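Local coordinates for protein BolA (Coxiella burnetii, PDB 3TR3) that is of unknown function but belongs to the BolA/IbaG family of stress-induced proteins and binds a cobalt ion in this crystal, at residues B[36-41]-B[72-77]. Residues are numbered along the deposited sequence; the frame is centred on the assembly and turned at random.
Sequences VVLCPT and KTYTPD
In the BolA fold, built of a three-stranded mixed sheet and helices, strands 32-38 and 68-74 lie side by side and parallel, joined by a crossover through helices 47-57 and 59-65; residues 36-41 and 72-77 take in the C-terminal ends of this pair and the turns that follow. The axes of 36-38 and 72-74 come within 4.7 Å, 17° from parallel. Three nearly straight backbone bonds tie them: Val37 N gives its hydrogen to Lys72 O, Val37 O accepts from Tyr74 N at 2.8 Å, and Cys39 N reaches Tyr74 O at 2.9 Å. Each carbonyl points almost straight at its donor and also takes a CA-H from the other strand, as Tyr74 O does from Leu38 CA.

Val36, Leu38, Lys72 and Tyr74 share one face of the sheet, and Tyr74 is the most covered residue of the contact. Its CG stands anti to the carbonyl carbon (chi1 -60°). Starting at the root, CB packs against Leu38 CD2 at 3.5 Å; CG lies a little farther from the same methyl; CD2 touches both Leu38 CD2 and Val36 CG1; and CE2 meets Val36 CG1 at 3.5 Å. That valine methyl, anti to its own backbone N, comes to the ring edge in plane, whereas the leucine approaches obliquely. Ile24 of strand 22-28 touches both aliphatic side chains, extending the apolar strip across the sheet. Val37 and Thr73 turn to the other face, where His51 of helix 47-57 meets Thr73.

The pairing carries on just past the strands, with Thr75 CA-H facing Cys39 O. Thr75 N-caps helix 76-80, OG1 bonding Glu78 N, while the rings of Pro40 and Pro76 cross at about a right angle, Pro76 CD resting 3.5 Å from Pro40 N.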
# COMPACT_ATOMS: atom_id res chain seq x y z
N VAL B 36 1.04 6.87 2.74
CA VAL B 36 1.83 7.50 1.70
C VAL B 36 0.85 7.54 0.56
O VAL B 36 0.28 6.51 0.21
CB VAL B 36 3.09 6.70 1.32
CG1 VAL B 36 3.92 7.47 0.30
CG2 VAL B 36 3.93 6.36 2.57
N VAL B 37 0.60 8.76 0.06
CA VAL B 37 -0.43 9.00 -0.94
C VAL B 37 0.22 9.64 -2.16
O VAL B 37 1.01 10.58 -2.02
CB VAL B 37 -1.56 9.92 -0.42
CG1 VAL B 37 -2.67 10.02 -1.45
CG2 VAL B 37 -2.12 9.38 0.87
N LEU B 38 -0.07 9.07 -3.33
CA LEU B 38 0.36 9.63 -4.59
C LEU B 38 -0.89 10.22 -5.25
O LEU B 38 -1.93 9.57 -5.29
CB LEU B 38 1.03 8.60 -5.53
CG LEU B 38 2.22 7.74 -5.05
CD1 LEU B 38 3.05 7.04 -6.19
CD2 LEU B 38 3.15 8.48 -4.11
N CYS B 39 -0.76 11.46 -5.75
CA CYS B 39 -1.81 12.12 -6.53
C CYS B 39 -1.19 13.23 -7.41
O CYS B 39 -0.45 14.08 -6.90
CB CYS B 39 -2.85 12.72 -5.58
SG CYS B 39 -4.37 13.21 -6.40
N PRO B 40 -1.48 13.21 -8.73
CA PRO B 40 -0.98 14.28 -9.63
C PRO B 40 -1.58 15.66 -9.29
O PRO B 40 -0.99 16.68 -9.63
CB PRO B 40 -1.42 13.80 -11.03
CG PRO B 40 -2.62 12.90 -10.76
CD PRO B 40 -2.28 12.21 -9.46
N THR B 41 -2.71 15.68 -8.59
CA THR B 41 -3.35 16.91 -8.13
C THR B 41 -2.50 17.70 -7.11
O THR B 41 -2.71 18.89 -6.88
CB THR B 41 -4.77 16.57 -7.56
OG1 THR B 41 -5.60 16.08 -8.63
CG2 THR B 41 -5.45 17.75 -6.92
N LYS B 72 2.47 11.15 4.17
CA LYS B 72 3.42 11.61 3.16
C LYS B 72 2.70 11.66 1.82
O LYS B 72 2.12 10.66 1.39
CB LYS B 72 4.66 10.75 3.05
CG LYS B 72 5.53 10.76 4.28
CD LYS B 72 6.60 9.64 4.20
CE LYS B 72 7.50 9.66 5.43
NZ LYS B 72 8.46 8.53 5.42
N THR B 73 2.75 12.83 1.17
CA THR B 73 2.00 13.10 -0.06
C THR B 73 2.93 13.40 -1.22
O THR B 73 3.73 14.32 -1.15
CB THR B 73 1.02 14.29 0.14
OG1 THR B 73 1.70 15.38 0.78
CG2 THR B 73 -0.19 13.85 1.00
N TYR B 74 2.85 12.62 -2.29
CA TYR B 74 3.74 12.79 -3.42
C TYR B 74 2.95 12.91 -4.71
O TYR B 74 1.87 12.36 -4.84
CB TYR B 74 4.72 11.60 -3.58
CG TYR B 74 5.63 11.34 -2.39
CD1 TYR B 74 6.79 12.07 -2.19
CD2 TYR B 74 5.31 10.35 -1.46
CE1 TYR B 74 7.61 11.84 -1.10
CE2 TYR B 74 6.12 10.10 -0.37
CZ TYR B 74 7.27 10.85 -0.18
OH TYR B 74 8.07 10.58 0.92
N THR B 75 3.52 13.63 -5.67
CA THR B 75 3.05 13.44 -7.02
C THR B 75 3.69 12.16 -7.53
O THR B 75 4.76 11.76 -7.06
CB THR B 75 3.47 14.60 -7.97
OG1 THR B 75 4.90 14.69 -8.05
CG2 THR B 75 2.86 15.92 -7.53
N PRO B 76 3.05 11.53 -8.50
CA PRO B 76 3.66 10.39 -9.18
C PRO B 76 5.10 10.66 -9.61
O PRO B 76 5.95 9.79 -9.41
CB PRO B 76 2.75 10.16 -10.38
CG PRO B 76 1.40 10.73 -9.97
CD PRO B 76 1.67 11.81 -8.96
N ASP B 77 5.39 11.85 -10.15
CA ASP B 77 6.76 12.19 -10.53
C ASP B 77 7.74 12.33 -9.35
O ASP B 77 8.86 11.89 -9.46
CB ASP B 77 6.83 13.47 -11.38
CG ASP B 77 6.23 13.29 -12.75
OD1 ASP B 77 6.04 12.14 -13.20
OD2 ASP B 77 5.94 14.34 -13.38